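Local coordinates for protein Rho guanine nucleotide exchange factor 12 (Homo sapiens, PDB 1TXD) that acts as a guanine nucleotide exchange factor for the GTPase RhoA through its DH/PH module and may act as a GTPase-activating protein for GNA12 and GNA13, at residues A[245-250]-A[312-317]; A[276-281]-A[285-290]; A[335-340]-A[344-349]. The protein carries 1 engineered substitution. All coordinates share one frame; numbering follows the deposited sequence.

How the contacts relate
All three contacts lie in the PH domain, the beta sandwich that follows the helical DH domain. Along the chain, contact 2 is nested within the loop closed by contact 1, and contact 3 comes after both. Contact 1 brings the short helix 245-248 against the start of strand 316-318; contacts 2 and 3 are the hairpins 275-280/283-290 and 333-339/344-350. The centres of contacts 1 and 2 lie about 12 Å apart, those of contacts 1 and 3 about 15 Å, and those of contacts 2 and 3 about 16 Å. Segment 312-317 runs between the hairpins: P315 O probably accepts a hydrogen bond from L286 N, and I317 packs on L286 and Y347, linking the three within one domain.

Contact 1. Residues A[245-250]-A[312-317]; sequences EELRNL and TFSPVI
L247 and V316 form the tight part of a small apolar contact in the PH domain, where the short, weakly bonded helix 245-248 lies against the beginning of strand 316-318 of the beta sandwich. The two side chains run past each other in opposite directions, and L247 CD2 comes to rest 3.7 Å from V316 CB, with both valine methyls a little farther away. L247 has its CG beside the backbone N (chi1 -63°), which carries the isobutyl fork across to the strand. Three residues on, L250 adds its CD2 against V316 CG2 at 3.9 Å; it is the buried member of the group and also packs on I283 of strand 283-290. V316 is thus met by two leucines, and the chain turns between them, with L250 N bonded to L247 O (3.2 Å).

The other side is looser and more polar. E245 and R248 on the helix and N249 just after it are exposed and do not reach 312-317, while E246 makes a salt bridge with K318, just beyond the strand segment. No hydrogen bond joins the two segments. The fork of L247 instead lies over the hydroxyl of S314, both methyls 3.9 Å from OG, and that hydroxyl turns back on its own chain to donate to V316 O at 3.1 Å, tilted 23° from the carbonyl plane.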
loop_
_atom_site.group_PDB
_atom_site.type_symbol
_atom_site.label_atom_id
_atom_site.label_comp_id
_atom_site.label_asym_id
_atom_site.label_seq_id
_atom_site.Cartn_x
_atom_site.Cartn_y
_atom_site.Cartn_z
ATOM N N GLU A 245 -10.362 8.582 32.862
ATOM C CA GLU A 245 -10.852 9.320 31.687
ATOM C C GLU A 245 -9.978 9.103 30.442
ATOM O O GLU A 245 -10.486 9.056 29.313
ATOM C CB GLU A 245 -10.971 10.817 32.000
ATOM C CG GLU A 245 -12.320 11.207 32.579
ATOM C CD GLU A 245 -12.406 12.683 32.934
ATOM O OE1 GLU A 245 -11.926 13.511 32.133
ATOM O OE2 GLU A 245 -12.959 13.019 34.011
ATOM N N GLU A 246 -8.667 8.991 30.650
ATOM C CA GLU A 246 -7.728 8.642 29.583
ATOM C C GLU A 246 -8.205 7.411 28.811
ATOM O O GLU A 246 -8.248 7.412 27.574
ATOM C CB GLU A 246 -6.343 8.319 30.170
ATOM C CG GLU A 246 -5.411 9.506 30.362
ATOM C CD GLU A 246 -4.074 9.090 30.957
ATOM O OE1 GLU A 246 -3.262 8.478 30.227
ATOM O OE2 GLU A 246 -3.835 9.367 32.152
ATOM N N LEU A 247 -8.573 6.374 29.562
ATOM C CA LEU A 247 -8.705 5.024 29.022
ATOM C C LEU A 247 -9.887 4.825 28.078
ATOM O O LEU A 247 -9.739 4.178 27.042
ATOM C CB LEU A 247 -8.755 4.007 30.163
ATOM C CG LEU A 247 -7.475 3.963 31.017
ATOM C CD1 LEU A 247 -7.693 3.153 32.300
ATOM C CD2 LEU A 247 -6.281 3.416 30.218
ATOM N N ARG A 248 -11.048 5.375 28.423
ATOM C CA ARG A 248 -12.256 5.174 27.611
ATOM C C ARG A 248 -12.237 5.953 26.287
ATOM O O ARG A 248 -12.868 5.535 25.317
ATOM C CB ARG A 248 -13.516 5.511 28.419
ATOM C CG ARG A 248 -13.822 6.986 28.514
ATOM C CD ARG A 248 -14.692 7.347 29.696
ATOM N NE ARG A 248 -14.942 8.785 29.756
ATOM C CZ ARG A 248 -15.509 9.403 30.780
ATOM N NH1 ARG A 248 -15.900 8.717 31.849
ATOM N NH2 ARG A 248 -15.688 10.719 30.734
ATOM N N ASN A 249 -11.514 7.072 26.252
ATOM C CA ASN A 249 -11.319 7.836 25.019
ATOM C C ASN A 249 -10.049 7.403 24.264
ATOM O O ASN A 249 -9.524 8.148 23.437
ATOM C CB ASN A 249 -11.273 9.339 25.328
ATOM C CG ASN A 249 -12.653 9.977 25.333
ATOM O OD1 ASN A 249 -13.307 10.090 24.292
ATOM N ND2 ASN A 249 -13.097 10.408 26.506
ATOM N N LEU A 250 -9.568 6.189 24.534
ATOM C CA LEU A 250 -8.301 5.720 23.981
ATOM C C LEU A 250 -8.364 5.688 22.462
ATOM O O LEU A 250 -9.260 5.069 21.878
ATOM C CB LEU A 250 -7.938 4.324 24.497
ATOM C CG LEU A 250 -6.713 3.679 23.835
ATOM C CD1 LEU A 250 -5.445 4.379 24.277
ATOM C CD2 LEU A 250 -6.647 2.189 24.120
ATOM N N THR A 312 -8.255 -3.400 39.474
ATOM C CA THR A 312 -7.289 -2.307 39.456
ATOM C C THR A 312 -6.218 -2.468 38.372
ATOM O O THR A 312 -5.452 -1.537 38.145
ATOM C CB THR A 312 -6.608 -2.155 40.849
ATOM O OG1 THR A 312 -6.083 -3.414 41.294
ATOM C CG2 THR A 312 -7.623 -1.785 41.925
ATOM N N PHE A 313 -6.170 -3.630 37.710
ATOM C CA PHE A 313 -5.153 -3.927 36.678
ATOM C C PHE A 313 -5.540 -3.353 35.297
ATOM O O PHE A 313 -6.445 -3.877 34.638
ATOM C CB PHE A 313 -4.960 -5.447 36.521
ATOM C CG PHE A 313 -4.299 -6.127 37.706
ATOM C CD1 PHE A 313 -2.983 -6.584 37.619
ATOM C CD2 PHE A 313 -5.005 -6.348 38.893
ATOM C CE1 PHE A 313 -2.379 -7.222 38.697
ATOM C CE2 PHE A 313 -4.406 -6.990 39.980
ATOM C CZ PHE A 313 -3.093 -7.426 39.881
ATOM N N SER A 314 -4.836 -2.312 34.849
ATOM C CA SER A 314 -5.142 -1.652 33.573
ATOM C C SER A 314 -4.782 -2.519 32.354
ATOM O O SER A 314 -3.728 -3.158 32.338
ATOM C CB SER A 314 -4.399 -0.312 33.476
ATOM O OG SER A 314 -4.903 0.496 32.423
ATOM N N PRO A 315 -5.646 -2.538 31.332
ATOM C CA PRO A 315 -5.316 -3.190 30.049
ATOM C C PRO A 315 -4.392 -2.347 29.169
ATOM O O PRO A 315 -3.894 -2.862 28.187
ATOM C CB PRO A 315 -6.680 -3.354 29.375
ATOM C CG PRO A 315 -7.476 -2.217 29.894
ATOM C CD PRO A 315 -6.994 -1.942 31.304
ATOM N N VAL A 316 -4.193 -1.079 29.520
ATOM C CA VAL A 316 -3.194 -0.225 28.885
ATOM C C VAL A 316 -2.010 -0.065 29.827
ATOM O O VAL A 316 -2.149 0.496 30.920
ATOM C CB VAL A 316 -3.773 1.184 28.554
ATOM C CG1 VAL A 316 -2.670 2.267 28.440
ATOM C CG2 VAL A 316 -4.589 1.122 27.279
ATOM N N ILE A 317 -0.850 -0.533 29.376
ATOM C CA ILE A 317 0.389 -0.417 30.127
ATOM C C ILE A 317 1.306 0.623 29.490
ATOM O O ILE A 317 1.796 0.428 28.385
ATOM C CB ILE A 317 1.105 -1.786 30.165
ATOM C CG1 ILE A 317 0.193 -2.862 30.762
ATOM C CG2 ILE A 317 2.406 -1.679 30.938
ATOM C CD1 ILE A 317 0.441 -4.256 30.190
#

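Contact 2. Residues A[276-281]-A[285-290]; sequences YTLLLE and VLLQKQ
Four backbone hydrogen bonds join Y276 to L287 and L278 to V285, each pair bonded in both directions. The straightest, from L278 N to V285 O, spans 2.9 Å with an N-H...O angle of 164°. Its return bond, V285 N to L278 O, is as short but more bent. At the other pair Y276 N reaches L287 O at 3.0 Å, with 149° at the hydrogen. Between the bonded pairs, T277 faces L286 as a non-hydrogen-bonded pair, and T277 CA makes a CA-H...O contact with V285 O.

Y276, L278, V285 and L287 project from one face of this antiparallel hairpin. There L278 and L287 cross at about a right angle, their CD1 methyls 3.5 Å apart, and L280 CD1 leans on V285 CG2. Beside them the CE methylene of K289 crosses the Y276 ring at a slant, 3.7 Å from CD1, while the phenol OH is hydrogen-bonded to E260 OE1. On the opposite face T277 and L286 lie side by side, with L286 CD2 3.7 Å from T277 OG1. That hydroxyl is buried by the contact and has no polar partner in the model.

Strand 275-280 pairs on its other edge with strand 257-266. The tyrosine-bearing face meets Y227 of the long helix 191-230, whereas T277 and L279 pack on W360 of helix 354-374, the C-terminal helix of the PH domain.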
loop_
_atom_site.group_PDB
_atom_site.type_symbol
_atom_site.label_atom_id
_atom_site.label_comp_id
_atom_site.label_asym_id
_atom_site.label_seq_id
_atom_site.Cartn_x
_atom_site.Cartn_y
_atom_site.Cartn_z
ATOM N N TYR A 276 -5.559 -10.815 22.332
ATOM C CA TYR A 276 -4.836 -10.274 21.198
ATOM C C TYR A 276 -4.276 -8.935 21.662
ATOM O O TYR A 276 -5.007 -8.093 22.190
ATOM C CB TYR A 276 -5.773 -10.073 19.999
ATOM C CG TYR A 276 -5.032 -9.846 18.702
ATOM C CD1 TYR A 276 -4.665 -10.925 17.893
ATOM C CD2 TYR A 276 -4.678 -8.554 18.291
ATOM C CE1 TYR A 276 -3.971 -10.729 16.711
ATOM C CE2 TYR A 276 -3.988 -8.347 17.101
ATOM C CZ TYR A 276 -3.637 -9.439 16.323
ATOM O OH TYR A 276 -2.960 -9.246 15.149
ATOM N N THR A 277 -2.987 -8.734 21.439
ATOM C CA THR A 277 -2.239 -7.678 22.103
ATOM C C THR A 277 -1.591 -6.794 21.078
ATOM O O THR A 277 -1.166 -7.274 20.047
ATOM C CB THR A 277 -1.136 -8.334 22.997
ATOM O OG1 THR A 277 -1.757 -8.980 24.106
ATOM C CG2 THR A 277 -0.209 -7.293 23.618
ATOM N N LEU A 278 -1.470 -5.512 21.375
ATOM C CA LEU A 278 -0.899 -4.590 20.425
ATOM C C LEU A 278 0.171 -3.772 21.062
ATOM O O LEU A 278 -0.097 -3.007 21.978
ATOM C CB LEU A 278 -1.967 -3.634 19.898
ATOM C CG LEU A 278 -3.344 -4.173 19.494
ATOM C CD1 LEU A 278 -4.203 -2.983 19.139
ATOM C CD2 LEU A 278 -3.313 -5.206 18.360
ATOM N N LEU A 279 1.394 -3.939 20.574
ATOM C CA LEU A 279 2.497 -3.039 20.903
ATOM C C LEU A 279 2.478 -1.799 20.004
ATOM O O LEU A 279 2.750 -1.896 18.806
ATOM C CB LEU A 279 3.836 -3.755 20.734
ATOM C CG LEU A 279 5.092 -2.896 20.867
ATOM C CD1 LEU A 279 5.060 -2.041 22.136
ATOM C CD2 LEU A 279 6.321 -3.809 20.877
ATOM N N LEU A 280 2.175 -0.648 20.598
ATOM C CA LEU A 280 2.203 0.645 19.916
ATOM C C LEU A 280 3.436 1.441 20.328
ATOM O O LEU A 280 4.245 0.969 21.124
ATOM C CB LEU A 280 0.932 1.440 20.235
ATOM C CG LEU A 280 -0.378 0.659 20.151
ATOM C CD1 LEU A 280 -1.577 1.602 20.354
ATOM C CD2 LEU A 280 -0.503 -0.067 18.821
ATOM N N GLU A 281 3.571 2.656 19.792
ATOM C CA GLU A 281 4.763 3.485 20.017
ATOM C C GLU A 281 5.094 3.639 21.500
ATOM O O GLU A 281 6.262 3.570 21.900
ATOM C CB GLU A 281 4.579 4.884 19.406
ATOM C CG GLU A 281 5.379 5.139 18.132
ATOM C CD GLU A 281 4.894 6.361 17.358
ATOM O OE1 GLU A 281 4.304 7.273 17.982
ATOM O OE2 GLU A 281 5.100 6.413 16.123
ATOM N N VAL A 285 -1.159 -2.658 24.626
ATOM C CA VAL A 285 -2.611 -2.652 24.755
ATOM C C VAL A 285 -3.101 -4.076 24.800
ATOM O O VAL A 285 -2.775 -4.886 23.941
ATOM C CB VAL A 285 -3.313 -1.921 23.581
ATOM C CG1 VAL A 285 -4.828 -1.966 23.755
ATOM C CG2 VAL A 285 -2.839 -0.467 23.480
ATOM N N LEU A 286 -3.918 -4.367 25.798
ATOM C CA LEU A 286 -4.376 -5.716 26.031
ATOM C C LEU A 286 -5.850 -5.771 25.668
ATOM O O LEU A 286 -6.660 -5.056 26.255
ATOM C CB LEU A 286 -4.131 -6.105 27.495
ATOM C CG LEU A 286 -2.672 -5.963 27.962
ATOM C CD1 LEU A 286 -2.539 -6.355 29.432
ATOM C CD2 LEU A 286 -1.719 -6.796 27.122
ATOM N N LEU A 287 -6.178 -6.606 24.683
ATOM C CA LEU A 287 -7.537 -6.710 24.153
ATOM C C LEU A 287 -8.000 -8.164 24.120
ATOM O O LEU A 287 -7.174 -9.075 24.157
ATOM C CB LEU A 287 -7.600 -6.111 22.744
ATOM C CG LEU A 287 -7.049 -4.695 22.551
ATOM C CD1 LEU A 287 -6.792 -4.419 21.083
ATOM C CD2 LEU A 287 -7.993 -3.647 23.118
ATOM N N GLN A 288 -9.319 -8.365 24.046
ATOM C CA GLN A 288 -9.937 -9.700 24.030
ATOM C C GLN A 288 -10.805 -9.903 22.785
ATOM O O GLN A 288 -11.709 -9.102 22.525
ATOM C CB GLN A 288 -10.803 -9.895 25.288
ATOM C CG GLN A 288 -10.338 -11.015 26.231
ATOM C CD GLN A 288 -11.400 -11.408 27.260
ATOM O OE1 GLN A 288 -11.906 -10.555 27.991
ATOM N NE2 GLN A 288 -11.731 -12.695 27.317
ATOM N N LYS A 289 -10.543 -10.979 22.035
ATOM C CA LYS A 289 -11.312 -11.300 20.812
ATOM C C LYS A 289 -12.684 -11.913 21.135
ATOM O O LYS A 289 -12.811 -13.134 21.258
ATOM C CB LYS A 289 -10.518 -12.254 19.883
ATOM C CG LYS A 289 -9.648 -11.551 18.829
ATOM C CD LYS A 289 -9.017 -12.524 17.815
ATOM C CE LYS A 289 -8.110 -11.772 16.821
ATOM N NZ LYS A 289 -8.271 -12.198 15.400
ATOM N N GLN A 290 -13.703 -11.060 21.255
ATOM C CA GLN A 290 -15.074 -11.500 21.538
ATOM C C GLN A 290 -15.975 -11.267 20.325
ATOM O O GLN A 290 -16.564 -10.191 20.179
ATOM C CB GLN A 290 -15.630 -10.751 22.753
ATOM C CG GLN A 290 -15.056 -11.226 24.096
ATOM C CD GLN A 290 -16.079 -11.932 24.980
ATOM O OE1 GLN A 290 -17.065 -12.487 24.490
ATOM N NE2 GLN A 290 -15.840 -11.913 26.286
#

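Contact 3. Residues A[335-340]-A[344-349]; sequences FVISMS and AQIYEL
V336 and Y347 are joined in both directions by backbone hydrogen bonds, V336 N to Y347 O and Y347 N to V336 O both being 2.9 Å; S338 N to Q345 O and Q345 N to S338 O are longer, both 3.2 Å. The two strands run antiparallel, and the most bent of these bonds is that from S338 N to Q345 O, with 141° at the hydrogen. F335-E348, I337-I346 and M339-A344 are the intervening non-hydrogen-bonded pairs, and CA-H...O contacts fill the same seam, the shortest from A344 CA to S338 O (3.3 Å).

Both strands belong to the beta hairpin 333-339/344-350 of the PH-domain sandwich, and the two faces differ in character. On the inner one V336, S338, Q345 and Y347 project together. The edge of the Y347 ring turns to V336 O, which lies near its plane, and the phenol OH is hydrogen-bonded to S314 O. S338 OG and T321 OG1 share a hydrogen bond. V336 CG2 packs at 3.6 Å on CD1 of L349, whose side chain also touches L263 and W265 of strand 257-266.

The other face carries F335, I337, M339, A344, I346 and E348 and is partly or fully exposed. F335 and E348 lie side by side and point the same way: with CG anti to the backbone N (chi1 -156°), E348 sets CG 3.6 Å from F335 CE1, and the extended chain beyond it brings OE1 to the ring edge, in its plane. I346 CG2 slants toward F335 CD1 at 3.8 Å. Near the turn, the M339 chain, bent at chi2 (-63°), sets SD 3.9 Å from A344 CB.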
loop_
_atom_site.group_PDB
_atom_site.type_symbol
_atom_site.label_atom_id
_atom_site.label_comp_id
_atom_site.label_asym_id
_atom_site.label_seq_id
_atom_site.Cartn_x
_atom_site.Cartn_y
_atom_site.Cartn_z
ATOM N N PHE A 335 7.349 -11.426 32.123
ATOM C CA PHE A 335 6.761 -10.594 33.144
ATOM C C PHE A 335 6.868 -9.194 32.594
ATOM O O PHE A 335 7.962 -8.680 32.378
ATOM C CB PHE A 335 7.518 -10.709 34.479
ATOM C CG PHE A 335 7.396 -12.057 35.141
ATOM C CD1 PHE A 335 6.158 -12.658 35.312
ATOM C CD2 PHE A 335 8.526 -12.719 35.607
ATOM C CE1 PHE A 335 6.049 -13.894 35.920
ATOM C CE2 PHE A 335 8.421 -13.958 36.217
ATOM C CZ PHE A 335 7.182 -14.548 36.373
ATOM N N VAL A 336 5.728 -8.599 32.301
ATOM C CA VAL A 336 5.700 -7.196 32.001
ATOM C C VAL A 336 5.393 -6.579 33.335
ATOM O O VAL A 336 4.488 -7.017 34.031
ATOM C CB VAL A 336 4.642 -6.847 30.936
ATOM C CG1 VAL A 336 4.680 -5.369 30.630
ATOM C CG2 VAL A 336 4.885 -7.658 29.672
ATOM N N ILE A 337 6.158 -5.560 33.688
ATOM C CA ILE A 337 6.133 -5.014 35.014
ATOM C C ILE A 337 5.956 -3.517 34.915
ATOM O O ILE A 337 6.882 -2.819 34.510
ATOM C CB ILE A 337 7.466 -5.350 35.743
ATOM C CG1 ILE A 337 7.783 -6.856 35.650
ATOM C CG2 ILE A 337 7.401 -4.909 37.186
ATOM C CD1 ILE A 337 8.923 -7.301 36.568
ATOM N N SER A 338 4.781 -3.021 35.299
ATOM C CA SER A 338 4.514 -1.584 35.269
ATOM C C SER A 338 4.787 -0.919 36.616
ATOM O O SER A 338 4.332 -1.391 37.649
ATOM C CB SER A 338 3.078 -1.297 34.809
ATOM O OG SER A 338 3.065 -0.185 33.928
ATOM N N MET A 339 5.510 0.200 36.570
ATOM C CA MET A 339 5.936 0.950 37.748
ATOM C C MET A 339 5.152 2.254 37.934
ATOM O O MET A 339 5.215 3.146 37.087
ATOM C CB MET A 339 7.429 1.286 37.616
ATOM C CG MET A 339 8.359 0.080 37.752
ATOM S SD MET A 339 8.277 -0.703 39.395
ATOM C CE MET A 339 8.447 0.742 40.504
ATOM N N SER A 340 4.411 2.354 39.037
ATOM C CA SER A 340 3.825 3.624 39.458
ATOM C C SER A 340 4.603 4.139 40.662
ATOM O O SER A 340 5.537 3.482 41.137
ATOM C CB SER A 340 2.328 3.484 39.794
ATOM O OG SER A 340 1.978 2.178 40.207
ATOM N N ALA A 344 4.537 -1.901 42.003
ATOM C CA ALA A 344 4.517 -2.622 40.742
ATOM C C ALA A 344 3.313 -3.553 40.605
ATOM O O ALA A 344 2.900 -4.206 41.561
ATOM C CB ALA A 344 5.807 -3.413 40.570
ATOM N N GLN A 345 2.745 -3.581 39.402
ATOM C CA GLN A 345 1.805 -4.616 39.006
ATOM C C GLN A 345 2.578 -5.518 38.056
ATOM O O GLN A 345 3.527 -5.071 37.417
ATOM C CB GLN A 345 0.574 -3.995 38.328
ATOM C CG GLN A 345 0.008 -2.764 39.061
ATOM C CD GLN A 345 -1.463 -2.503 38.757
ATOM O OE1 GLN A 345 -1.871 -2.515 37.589
ATOM N NE2 GLN A 345 -2.259 -2.259 39.801
ATOM N N ILE A 346 2.204 -6.788 37.987
ATOM C CA ILE A 346 2.888 -7.740 37.114
ATOM C C ILE A 346 1.872 -8.433 36.219
ATOM O O ILE A 346 0.870 -8.973 36.687
ATOM C CB ILE A 346 3.696 -8.797 37.937
ATOM C CG1 ILE A 346 4.885 -8.137 38.645
ATOM C CG2 ILE A 346 4.203 -9.932 37.029
ATOM C CD1 ILE A 346 5.400 -8.915 39.828
ATOM N N TYR A 347 2.138 -8.385 34.921
ATOM C CA TYR A 347 1.367 -9.124 33.948
ATOM C C TYR A 347 2.252 -10.260 33.496
ATOM O O TYR A 347 3.358 -10.023 33.022
ATOM C CB TYR A 347 0.998 -8.234 32.747
ATOM C CG TYR A 347 0.273 -6.951 33.097
ATOM C CD1 TYR A 347 -1.114 -6.842 32.936
ATOM C CD2 TYR A 347 0.971 -5.842 33.570
ATOM C CE1 TYR A 347 -1.783 -5.666 33.247
ATOM C CE2 TYR A 347 0.311 -4.664 33.890
ATOM C CZ TYR A 347 -1.063 -4.583 33.720
ATOM O OH TYR A 347 -1.716 -3.419 34.027
ATOM N N GLU A 348 1.776 -11.489 33.675
ATOM C CA GLU A 348 2.405 -12.660 33.074
ATOM C C GLU A 348 1.698 -12.942 31.745
ATOM O O GLU A 348 0.523 -13.309 31.730
ATOM C CB GLU A 348 2.298 -13.860 34.018
ATOM C CG GLU A 348 3.357 -14.941 33.804
ATOM C CD GLU A 348 3.297 -16.054 34.848
ATOM O OE1 GLU A 348 2.922 -15.773 36.003
ATOM O OE2 GLU A 348 3.610 -17.218 34.509
ATOM N N LEU A 349 2.413 -12.743 30.636
ATOM C CA LEU A 349 1.869 -12.931 29.288
ATOM C C LEU A 349 2.637 -14.014 28.536
ATOM O O LEU A 349 3.850 -13.923 28.381
ATOM C CB LEU A 349 1.935 -11.617 28.506
ATOM C CG LEU A 349 1.389 -10.402 29.254
ATOM C CD1 LEU A 349 1.767 -9.110 28.552
ATOM C CD2 LEU A 349 -0.119 -10.523 29.409
#